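Local coordinates for MsStt7d protein (Micromonas, PDB 4IX3) that is a state-transition kinase homolog whose catalytic domain, present here, binds magnesium and probably ATP, and probably transfers phosphate to protein substrates, at residues C162-R167 / I187-A192; R167-A172 / G254-Q259. All coordinates share one frame; numbering follows the deposited sequence. Where two conformers were deposited one is given.

Interaction 1: C162-R167 / I187-A192; sequences CGVVHR and IDLGAA. With MG (magnesium ion), chain E.
Val164 meets 187-192 through one methyl, CG1, which lies 4.3 Å from Ala192 CB and, more loosely, near Leu189 CD2; helix 59-76 touches both Val164 and Leu189. From Val165 it is the backbone that makes contact, its carbonyl O receiving a CA-H...O approach from Ala192 CA at 3.2 Å. The carbonyl O of His166 takes a second such approach from the same CA and also accepts a hydrogen bond from a bridging water at 2.9 Å. That water donates again to Asp188 O at 2.7 Å and accepts from Ala191 N, so one molecule ties three backbone groups together. This is the protein-kinase catalytic loop, with its HRD motif at His166-Asp168, laid against the DFG-type motif, here Asp188-Gly190 with leucine in the middle. With CG anti to the backbone N (chi1 177°), the His166 imidazole turns back to the backbone of Ile187 and Asp188, with Asp188 O oblique to the ring; Leu189 CD2 comes obliquely to ND1 at 3.7 Å, the two side chains crossing at about a right angle. An alanine in place of His166 would probably open a gap beside Leu189 CD2 and let that leucine side chain turn. Beyond the ring, Asp188 OD2 binds magnesium at 2.1 Å, while OD1 closes an Asx turn by accepting from Gly190 N above the carboxylate plane. Arg167, bent at chi2 and chi3, passes its aliphatic part along Ala191: CD is 3.7 Å from CB of that alanine, and Ala191 O lies at the edge of the guanidinium, near its plane.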
loop_
_atom_site.group_PDB
_atom_site.type_symbol
_atom_site.label_atom_id
_atom_site.label_comp_id
_atom_site.label_asym_id
_atom_site.label_seq_id
_atom_site.Cartn_x
_atom_site.Cartn_y
_atom_site.Cartn_z
ATOM N N CYS B 162 24.599 -0.042 13.849
ATOM C CA CYS B 162 24.367 1.392 13.759
ATOM C C CYS B 162 22.929 1.764 14.046
ATOM O O CYS B 162 22.496 2.890 13.753
ATOM C CB CYS B 162 24.872 1.973 12.446
ATOM S SG CYS B 162 23.876 1.559 11.000
ATOM N N GLY B 163 22.206 0.859 14.704
ATOM C CA GLY B 163 20.882 1.148 15.239
ATOM C C GLY B 163 19.708 0.920 14.301
ATOM O O GLY B 163 18.589 1.237 14.668
ATOM N N VAL B 164 19.927 0.397 13.113
ATOM C CA VAL B 164 18.863 0.208 12.145
ATOM C C VAL B 164 18.311 -1.198 12.177
ATOM O O VAL B 164 19.105 -2.160 12.100
ATOM C CB VAL B 164 19.381 0.562 10.731
ATOM C CG1 VAL B 164 18.308 0.293 9.668
ATOM C CG2 VAL B 164 19.828 2.039 10.707
ATOM N N VAL B 165 16.997 -1.311 12.287
ATOM C CA VAL B 165 16.297 -2.579 12.092
ATOM C C VAL B 165 15.542 -2.498 10.778
ATOM O O VAL B 165 14.783 -1.527 10.582
ATOM C CB VAL B 165 15.382 -2.930 13.281
ATOM C CG1 VAL B 165 14.578 -4.204 13.043
ATOM C CG2 VAL B 165 16.230 -3.018 14.535
ATOM N N HIS B 166 15.763 -3.444 9.880
ATOM C CA HIS B 166 15.276 -3.286 8.501
ATOM C C HIS B 166 13.751 -3.480 8.476
ATOM O O HIS B 166 13.035 -2.719 7.802
ATOM C CB HIS B 166 16.017 -4.317 7.616
ATOM C CG HIS B 166 15.552 -4.313 6.210
ATOM N ND1 HIS B 166 16.244 -3.815 5.139
ATOM C CD2 HIS B 166 14.348 -4.775 5.726
ATOM C CE1 HIS B 166 15.497 -3.969 4.019
ATOM N NE2 HIS B 166 14.345 -4.590 4.399
ATOM N N ARG B 167 13.273 -4.504 9.174
ATOM C CA ARG B 167 11.840 -4.739 9.315
ATOM C C ARG B 167 11.188 -5.501 8.158
ATOM O O ARG B 167 10.111 -6.071 8.330
ATOM C CB ARG B 167 11.107 -3.412 9.538
ATOM C CG ARG B 167 10.220 -3.393 10.773
ATOM C CD ARG B 167 8.970 -2.561 10.542
ATOM N NE ARG B 167 8.710 -1.646 11.649
ATOM C CZ ARG B 167 7.797 -1.856 12.593
ATOM N NH1 ARG B 167 7.051 -2.952 12.565
ATOM N NH2 ARG B 167 7.628 -0.969 13.563
ATOM N N ILE B 187 17.292 -4.234 -0.327
ATOM C CA ILE B 187 16.625 -3.012 -0.718
ATOM C C ILE B 187 15.531 -2.725 0.307
ATOM O O ILE B 187 15.206 -3.564 1.167
ATOM C CB ILE B 187 15.994 -3.083 -2.105
ATOM C CG1 ILE B 187 14.969 -4.218 -2.207
ATOM C CG2 ILE B 187 17.090 -3.245 -3.166
ATOM C CD1 ILE B 187 13.962 -4.009 -3.342
ATOM N N ASP B 188 14.926 -1.535 0.179
ATOM C CA ASP B 188 13.641 -1.206 0.790
ATOM C C ASP B 188 13.750 -0.988 2.305
ATOM O O ASP B 188 13.366 -1.857 3.129
ATOM C CB ASP B 188 12.560 -2.233 0.449
ATOM C CG ASP B 188 11.262 -1.896 1.155
ATOM O OD1 ASP B 188 11.025 -0.683 1.453
ATOM O OD2 ASP B 188 10.519 -2.893 1.499
ATOM N N LEU B 189 14.243 0.192 2.682
ATOM C CA LEU B 189 14.262 0.624 4.052
ATOM C C LEU B 189 12.986 1.416 4.387
ATOM O O LEU B 189 12.926 2.139 5.388
ATOM C CB LEU B 189 15.503 1.493 4.315
ATOM C CG LEU B 189 16.826 0.739 4.238
ATOM C CD1 LEU B 189 17.993 1.670 3.970
ATOM C CD2 LEU B 189 17.084 -0.197 5.411
ATOM N N GLY B 190 11.905 1.146 3.648
ATOM C CA GLY B 190 10.658 1.907 3.857
ATOM C C GLY B 190 9.967 1.658 5.191
ATOM O O GLY B 190 9.227 2.494 5.696
ATOM N N ALA B 191 10.219 0.502 5.805
ATOM C CA ALA B 191 9.692 0.221 7.135
ATOM C C ALA B 191 10.766 0.200 8.209
ATOM O O ALA B 191 10.508 -0.124 9.361
ATOM C CB ALA B 191 8.948 -1.109 7.155
ATOM N N ALA B 192 11.990 0.561 7.829
ATOM C CA ALA B 192 13.079 0.447 8.745
ATOM C C ALA B 192 12.979 1.455 9.887
ATOM O O ALA B 192 12.439 2.579 9.744
ATOM C CB ALA B 192 14.383 0.647 8.000
HETATM MG MG MG E . 8.604 -3.172 2.227
HETATM O O HOH W 1 11.836 -1.816 5.379
HETATM O O HOH W 2 9.118 -2.236 4.001
HETATM O O HOH W 3 8.284 -1.222 1.416
HETATM O O HOH W 4 8.141 -3.929 0.424
HETATM O O HOH W 5 6.703 -3.280 2.845
#

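Interaction 2: R167-A172 / G254-Q259; sequences RDVKPA and GCVMLQ. With MG (magnesium ion), chain E.
Val256 CG2 is the methyl that makes the apolar contact, reaching from helix 246-261 toward the chain at 169-171. It touches Val169 CG1 at 4.0 Å, the two valines crossing at about a right angle, and lies 3.9 Å from Pro171 CD, where ring and valine slide past each other in opposite directions. The same methyl also rests on the backbone at Lys170 CA. One turn farther along the helix, the Gln259 side chain crosses that of Pro171 at about a right angle, and Met123 of helix 119-125 touches both residues. The salt bridge lies within 167-172. Lys170 sends its chain away from the helix, nearly straight through chi2 and chi3, and its NZ pairs with Asp168 OD1 at 2.8 Å, on the syn lone pair of that oxygen, with a weak bond to OD2. Asp212 is a second acidic partner of this ammonium. Asp168 OD2 also binds magnesium, at 2.0 Å, so the lysine probably offsets part of the negative charge gathered at the metal. Asp168-Val169-Lys170-Pro171 is the D-x-K-P sequence of a serine/threonine kinase catalytic loop, here backed by a helix of the C-terminal lobe.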
loop_
_atom_site.group_PDB
_atom_site.type_symbol
_atom_site.label_atom_id
_atom_site.label_comp_id
_atom_site.label_asym_id
_atom_site.label_seq_id
_atom_site.Cartn_x
_atom_site.Cartn_y
_atom_site.Cartn_z
ATOM N N ARG B 167 13.273 -4.504 9.174
ATOM C CA ARG B 167 11.840 -4.739 9.315
ATOM C C ARG B 167 11.188 -5.501 8.158
ATOM O O ARG B 167 10.111 -6.071 8.330
ATOM C CB ARG B 167 11.107 -3.412 9.538
ATOM C CG ARG B 167 10.220 -3.393 10.773
ATOM C CD ARG B 167 8.970 -2.561 10.542
ATOM N NE ARG B 167 8.710 -1.646 11.649
ATOM C CZ ARG B 167 7.797 -1.856 12.593
ATOM N NH1 ARG B 167 7.051 -2.952 12.565
ATOM N NH2 ARG B 167 7.628 -0.969 13.563
ATOM N N ASP B 168 11.817 -5.511 6.985
ATOM C CA ASP B 168 11.176 -6.154 5.821
ATOM C C ASP B 168 12.147 -7.052 5.074
ATOM O O ASP B 168 12.218 -7.063 3.848
ATOM C CB ASP B 168 10.543 -5.097 4.877
ATOM C CG ASP B 168 9.462 -5.676 3.961
ATOM O OD1 ASP B 168 9.037 -6.824 4.185
ATOM O OD2 ASP B 168 9.065 -4.978 2.993
ATOM N N VAL B 169 12.885 -7.824 5.871
ATOM C CA VAL B 169 13.815 -8.792 5.279
ATOM C C VAL B 169 13.003 -9.939 4.669
ATOM O O VAL B 169 12.129 -10.540 5.340
ATOM C CB VAL B 169 14.784 -9.300 6.369
ATOM C CG1 VAL B 169 15.603 -10.476 5.862
ATOM C CG2 VAL B 169 15.683 -8.166 6.843
ATOM N N LYS B 170 13.319 -10.262 3.425
ATOM C CA LYS B 170 12.662 -11.347 2.709
ATOM C C LYS B 170 13.380 -11.501 1.369
ATOM O O LYS B 170 14.061 -10.563 0.933
ATOM C CB LYS B 170 11.127 -11.122 2.505
ATOM C CG LYS B 170 10.820 -9.787 1.807
ATOM C CD LYS B 170 9.324 -9.547 1.866
ATOM C CE LYS B 170 8.896 -8.255 1.182
ATOM N NZ LYS B 170 7.713 -7.675 1.880
ATOM N N PRO B 171 13.207 -12.625 0.677
ATOM C CA PRO B 171 13.844 -12.802 -0.622
ATOM C C PRO B 171 13.515 -11.705 -1.655
ATOM O O PRO B 171 14.385 -11.325 -2.452
ATOM C CB PRO B 171 13.400 -14.212 -1.037
ATOM C CG PRO B 171 13.245 -14.931 0.293
ATOM C CD PRO B 171 12.552 -13.881 1.139
ATOM N N ALA B 172 12.296 -11.147 -1.634
ATOM C CA ALA B 172 11.930 -10.139 -2.617
ATOM C C ALA B 172 12.726 -8.854 -2.373
ATOM O O ALA B 172 12.746 -7.996 -3.262
ATOM C CB ALA B 172 10.424 -9.802 -2.533
ATOM N N GLY B 254 15.706 -16.145 9.332
ATOM C CA GLY B 254 15.430 -17.603 9.386
ATOM C C GLY B 254 14.446 -18.071 8.323
ATOM O O GLY B 254 14.677 -19.078 7.679
ATOM N N CYS B 255 13.445 -17.227 8.022
ATOM C CA CYS B 255 12.568 -17.523 6.906
ATOM C C CYS B 255 13.280 -17.545 5.586
ATOM O O CYS B 255 13.034 -18.417 4.765
ATOM C CB CYS B 255 11.407 -16.513 6.856
ATOM S SG CYS B 255 10.245 -16.577 8.254
ATOM N N VAL B 256 14.160 -16.546 5.354
ATOM C CA VAL B 256 14.941 -16.552 4.109
ATOM C C VAL B 256 15.747 -17.867 4.055
ATOM O O VAL B 256 15.805 -18.477 2.994
ATOM C CB VAL B 256 15.923 -15.352 4.095
ATOM C CG1 VAL B 256 16.917 -15.436 2.933
ATOM C CG2 VAL B 256 15.133 -14.036 4.006
ATOM N N MET B 257 16.404 -18.229 5.149
ATOM C CA MET B 257 17.195 -19.446 5.157
ATOM C C MET B 257 16.380 -20.701 4.810
ATOM O O MET B 257 16.837 -21.529 4.000
ATOM C CB MET B 257 17.809 -19.639 6.518
ATOM C CG MET B 257 18.663 -20.914 6.580
ATOM S SD MET B 257 19.822 -20.855 7.923
ATOM C CE MET B 257 20.494 -22.532 7.819
ATOM N N LEU B 258 15.175 -20.826 5.395
ATOM C CA LEU B 258 14.315 -21.964 5.048
ATOM C C LEU B 258 14.066 -22.018 3.556
ATOM O O LEU B 258 14.070 -23.088 2.953
ATOM C CB LEU B 258 12.985 -21.866 5.775
ATOM C CG LEU B 258 13.056 -22.137 7.295
ATOM C CD1 LEU B 258 11.848 -21.616 8.042
ATOM C CD2 LEU B 258 13.231 -23.642 7.583
ATOM N N GLN B 259 13.723 -20.870 2.947
ATOM C CA GLN B 259 13.423 -20.889 1.536
ATOM C C GLN B 259 14.632 -21.180 0.659
ATOM O O GLN B 259 14.510 -21.855 -0.349
ATOM C CB GLN B 259 12.758 -19.569 1.167
ATOM C CG GLN B 259 11.462 -19.342 1.926
ATOM C CD GLN B 259 10.530 -18.357 1.264
ATOM O OE1 GLN B 259 9.413 -18.710 0.811
ATOM N NE2 GLN B 259 10.920 -17.121 1.321
HETATM MG MG MG E . 8.604 -3.172 2.227
HETATM O O HOH W 2 9.118 -2.236 4.001
HETATM O O HOH W 3 8.284 -1.222 1.416
HETATM O O HOH W 4 8.141 -3.929 0.424
HETATM O O HOH W 5 6.703 -3.280 2.845
#

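How the interactions relate
The magnesium ion links interactions 1 and 2: Asp188 from 187-192 and Asp168 from 167-172 each give it one carboxylate oxygen, and four waters complete six ligands. The two oxygens, Asp188 OD2 and Asp168 OD2, stand 2.9 Å apart, a closeness of like charges that the shared metal probably makes tolerable. Arg167 lies in a segment of each interaction but touches the partner segment only in interaction 1; Asp249 accepts from its backbone N and from that of His166. The contact centres are 14 Å apart: interaction 1 sets the DFG-type loop against the catalytic loop, whereas interaction 2 seats the continuation of that loop on helix 246-261. A lighter touch, Ile187 CD1 to Ala172 O at 4.2 Å, also links them.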